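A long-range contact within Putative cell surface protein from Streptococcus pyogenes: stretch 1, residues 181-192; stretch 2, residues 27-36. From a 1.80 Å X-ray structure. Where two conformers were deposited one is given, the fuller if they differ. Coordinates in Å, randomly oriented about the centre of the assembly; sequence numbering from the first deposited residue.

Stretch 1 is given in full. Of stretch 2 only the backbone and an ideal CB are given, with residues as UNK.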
# COMPACT_ATOMS: atom_id res chain seq x y z
N GLY A 181 -10.50 3.23 19.93
CA GLY A 181 -9.70 4.15 19.15
C GLY A 181 -10.40 4.47 17.83
O GLY A 181 -11.42 3.87 17.51
N ASN A 182 -9.85 5.41 17.08
CA ASN A 182 -10.35 5.74 15.75
C ASN A 182 -10.05 4.66 14.72
O ASN A 182 -9.05 3.94 14.83
CB ASN A 182 -9.73 7.05 15.28
CG ASN A 182 -8.22 6.98 15.26
OD1 ASN A 182 -7.59 6.69 16.29
ND2 ASN A 182 -7.62 7.19 14.09
N ILE A 183 -10.87 4.56 13.68
CA ILE A 183 -10.59 3.59 12.62
C ILE A 183 -9.77 4.23 11.50
O ILE A 183 -10.25 5.12 10.79
CB ILE A 183 -11.89 2.99 12.05
CG1 ILE A 183 -12.67 2.29 13.16
CG2 ILE A 183 -11.59 2.00 10.94
CD1 ILE A 183 -14.08 1.91 12.76
N VAL A 184 -8.52 3.79 11.35
CA VAL A 184 -7.68 4.27 10.27
C VAL A 184 -8.06 3.51 9.00
O VAL A 184 -8.08 2.28 8.99
CB VAL A 184 -6.20 4.06 10.59
CG1 VAL A 184 -5.32 4.61 9.46
CG2 VAL A 184 -5.85 4.73 11.92
N VAL A 185 -8.37 4.24 7.94
CA VAL A 185 -8.80 3.62 6.70
C VAL A 185 -7.89 3.99 5.54
O VAL A 185 -7.57 5.17 5.35
CB VAL A 185 -10.23 4.07 6.33
CG1 VAL A 185 -10.67 3.48 4.98
CG2 VAL A 185 -11.22 3.73 7.45
N ASN A 186 -7.50 3.00 4.75
CA ASN A 186 -6.80 3.27 3.50
C ASN A 186 -7.38 2.45 2.38
O ASN A 186 -7.82 1.33 2.60
CB ASN A 186 -5.32 2.97 3.65
CG ASN A 186 -4.67 3.89 4.64
OD1 ASN A 186 -4.58 3.59 5.83
ND2 ASN A 186 -4.24 5.04 4.15
N HIS A 187 -7.38 3.02 1.18
CA HIS A 187 -7.94 2.33 0.03
C HIS A 187 -6.81 1.68 -0.74
O HIS A 187 -5.77 2.30 -0.98
CB HIS A 187 -8.72 3.31 -0.85
CG HIS A 187 -9.44 2.67 -1.99
ND1 HIS A 187 -9.15 2.93 -3.31
CD2 HIS A 187 -10.46 1.77 -2.01
CE1 HIS A 187 -9.94 2.23 -4.10
NE2 HIS A 187 -10.75 1.52 -3.33
N LEU A 188 -6.98 0.41 -1.10
CA LEU A 188 -6.02 -0.24 -1.98
C LEU A 188 -6.45 -0.01 -3.42
O LEU A 188 -7.50 -0.48 -3.84
CB LEU A 188 -5.91 -1.74 -1.68
CG LEU A 188 -5.06 -2.50 -2.69
CD1 LEU A 188 -3.65 -1.91 -2.79
CD2 LEU A 188 -4.98 -3.98 -2.33
N SER A 189 -5.63 0.71 -4.17
CA SER A 189 -5.88 0.91 -5.59
C SER A 189 -5.83 -0.43 -6.31
O SER A 189 -4.95 -1.24 -6.05
CB SER A 189 -4.84 1.86 -6.18
OG SER A 189 -5.11 3.19 -5.80
N GLU A 190 -6.80 -0.67 -7.18
CA GLU A 190 -6.74 -1.86 -8.01
C GLU A 190 -5.96 -1.49 -9.26
O GLU A 190 -6.36 -0.60 -10.01
CB GLU A 190 -8.13 -2.36 -8.39
CG GLU A 190 -8.08 -3.64 -9.22
CD GLU A 190 -9.46 -4.16 -9.56
OE1 GLU A 190 -10.43 -3.73 -8.91
OE2 GLU A 190 -9.56 -5.01 -10.48
N LEU A 191 -4.83 -2.17 -9.45
CA LEU A 191 -3.93 -1.90 -10.56
C LEU A 191 -4.33 -2.74 -11.76
O LEU A 191 -4.41 -3.96 -11.66
CB LEU A 191 -2.50 -2.27 -10.16
CG LEU A 191 -2.01 -1.69 -8.83
CD1 LEU A 191 -0.59 -2.16 -8.53
CD2 LEU A 191 -2.10 -0.17 -8.88
N THR A 192 -4.57 -2.09 -12.90
CA THR A 192 -4.81 -2.81 -14.15
C THR A 192 -4.13 -2.04 -15.29
O THR A 192 -4.03 -0.81 -15.25
CB THR A 192 -6.33 -3.01 -14.47
OG1 THR A 192 -6.92 -1.76 -14.82
CG2 THR A 192 -7.09 -3.61 -13.30
N UNK A 27 0.70 12.26 8.13
CA UNK A 27 -0.45 11.36 8.17
C UNK A 27 -1.03 11.09 6.78
O UNK A 27 -1.23 12.01 5.99
CB UNK A 27 -1.54 11.95 9.08
N UNK A 28 -1.28 9.82 6.48
CA UNK A 28 -1.92 9.44 5.23
C UNK A 28 -3.20 8.64 5.47
O UNK A 28 -3.62 7.86 4.63
CB UNK A 28 -0.95 8.63 4.37
N UNK A 29 -3.81 8.87 6.63
CA UNK A 29 -5.12 8.33 6.93
C UNK A 29 -6.06 8.78 5.81
O UNK A 29 -6.08 9.96 5.43
CB UNK A 29 -5.61 8.79 8.30
N UNK A 30 -6.80 7.83 5.25
CA UNK A 30 -7.77 8.14 4.21
C UNK A 30 -7.21 8.12 2.79
O UNK A 30 -7.94 8.35 1.84
CB UNK A 30 -8.38 9.52 4.49
N UNK A 31 -5.91 7.85 2.65
CA UNK A 31 -5.25 7.90 1.33
C UNK A 31 -5.08 6.53 0.70
O UNK A 31 -5.08 5.51 1.40
CB UNK A 31 -3.88 8.57 1.45
N UNK A 32 -4.90 6.49 -0.62
CA UNK A 32 -4.70 5.22 -1.29
C UNK A 32 -3.24 4.74 -1.21
O UNK A 32 -2.29 5.55 -1.09
CB UNK A 32 -5.13 5.34 -2.75
N UNK A 33 -3.07 3.43 -1.25
CA UNK A 33 -1.75 2.80 -1.17
C UNK A 33 -1.68 1.74 -2.26
O UNK A 33 -2.66 1.52 -2.98
CB UNK A 33 -1.50 2.19 0.21
N UNK A 34 -0.53 1.08 -2.38
CA UNK A 34 -0.27 0.09 -3.43
C UNK A 34 -0.17 -1.31 -2.82
O UNK A 34 0.05 -1.44 -1.61
CB UNK A 34 1.01 0.43 -4.19
N UNK A 35 -0.34 -2.37 -3.64
CA UNK A 35 -0.32 -3.75 -3.13
C UNK A 35 0.94 -4.09 -2.31
O UNK A 35 0.88 -4.81 -1.30
CB UNK A 35 -0.43 -4.72 -4.30
N UNK A 36 2.09 -3.59 -2.75
CA UNK A 36 3.34 -3.88 -2.06
C UNK A 36 3.72 -2.84 -1.00
O UNK A 36 4.84 -2.86 -0.50
CB UNK A 36 4.47 -3.99 -3.09

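Position 27 is beyond the reach of stretch 1, so almost any side chain would fit. The residue is Ser27, whose OG accepts a weak hydrogen bond from the backbone N of position 29 (3.4 Å).

Position 28 points its CB sideways, 4.9 Å from Asn186 ND2. Its O lies 2.9 Å from Asn186 ND2, and the two are hydrogen-bonded. Many side chains would suit. The residue is Ile28, the first of a type II turn closed by a 3.0 Å hydrogen bond from the N of position 31 to Ile28 O.

Position 29 also points sideways, with its ideal CB 4.3 Å from Val184 CG1. Val185 N offers a backbone donor, and Asn182 ND2 lies farther along the strand. Asp or Asn would suit, and Glu might also reach; Ser would be too short. The residue is Asp29. Its OD1 accepts a hydrogen bond from Val185 N (3.1 Å). Its OD2 accepts one from water 1 (2.5 Å from the water O), which also donates to Ile183 O and accepts from Asn182 ND2.

Position 30 has phi 88° and psi -1°, in the third place of the turn. Its CB direction is away from the strand, and a CB would be jammed against the carbonyl O of position 29. That calls for glycine, and the residue is Gly30. Its N donates to Val185 O (2.8 Å).

Position 31 points away from stretch 1. A long polar chain would suit, though the visible atoms do not demand one. The residue is Lys31. Its backbone does the work: Lys31 O accepts from Asn186 ND2 (2.9 Å) and, weakly, from His187 N (3.4 Å).

Position 32 has its ideal CB 3.6 Å from His187 O and 3.7 Å from Ser189 OG. The space is tight and partly polar, so Ser, Ala, Thr or Cys are reasonable. The residue is Ser32. Water 2 bridges its OG (2.7 Å from the water O) to Ser189 OG (2.6 Å from the same O).

Position 33 pairs in parallel with Leu188, and its CB lies on the same face of the sheet as that side chain. Val, Ile or Leu would suit. The residue is Val33, with CG2 4.5 Å from Leu188 CD1. Its N donates to His187 O (2.9 Å), and its O accepts from Ser189 N (3.3 Å).

Position 34 starts away from stretch 1, but Leu191 CD1 is 5.3 Å from its CB. A longer apolar chain could turn back. Leu34 does so, bringing CD2 to 4.0 Å from Leu191 CD2.

Position 35 has phi -53° and points its CB sideways, with Leu188 CD1 4.5 Å and Leu191 CD1 4.9 Å from the ideal CB. Proline or another apolar residue fits. The residue is Pro35. Its CD packs against Leu191 CD1 (3.5 Å) and Leu188 CD1 (3.7 Å).

Position 36 has nothing of stretch 1 near its ideal CB, so many side chains would do. The residue is Asn36, whose side chain is hydrogen-bonded elsewhere in the structure.

Stretch 2, residues 27-36: SIDGKSVLPN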
# COMPACT_ATOMS: atom_id res chain seq x y z
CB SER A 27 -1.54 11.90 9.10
OG SER A 27 -2.74 11.17 8.93
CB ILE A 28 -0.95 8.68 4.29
CG1 ILE A 28 -0.27 7.53 5.03
CG2 ILE A 28 0.11 9.65 3.74
CD1 ILE A 28 0.57 6.64 4.09
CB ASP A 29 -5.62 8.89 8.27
CG ASP A 29 -6.79 8.10 8.85
OD1 ASP A 29 -7.32 7.18 8.19
OD2 ASP A 29 -7.20 8.42 9.99
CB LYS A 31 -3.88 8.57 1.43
CG LYS A 31 -3.88 9.87 2.18
CD LYS A 31 -4.75 10.89 1.48
CE LYS A 31 -4.72 12.21 2.22
NZ LYS A 31 -3.38 12.87 2.20
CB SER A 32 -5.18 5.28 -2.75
OG SER A 32 -4.47 6.27 -3.47
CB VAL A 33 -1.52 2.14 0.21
CG1 VAL A 33 -1.59 3.19 1.31
CG2 VAL A 33 -2.55 1.01 0.46
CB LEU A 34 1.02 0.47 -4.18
CG LEU A 34 0.94 1.84 -4.87
CD1 LEU A 34 2.29 2.25 -5.45
CD2 LEU A 34 -0.11 1.79 -5.97
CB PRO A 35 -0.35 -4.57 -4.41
CG PRO A 35 -1.14 -3.74 -5.37
CD PRO A 35 -0.76 -2.32 -5.05
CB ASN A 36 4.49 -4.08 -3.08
CG ASN A 36 4.88 -2.78 -3.80
OD1 ASN A 36 4.40 -1.69 -3.47
ND2 ASN A 36 5.76 -2.90 -4.80
O HOH W 1 -9.10 7.74 11.49
O HOH W 2 -3.06 4.59 -5.12
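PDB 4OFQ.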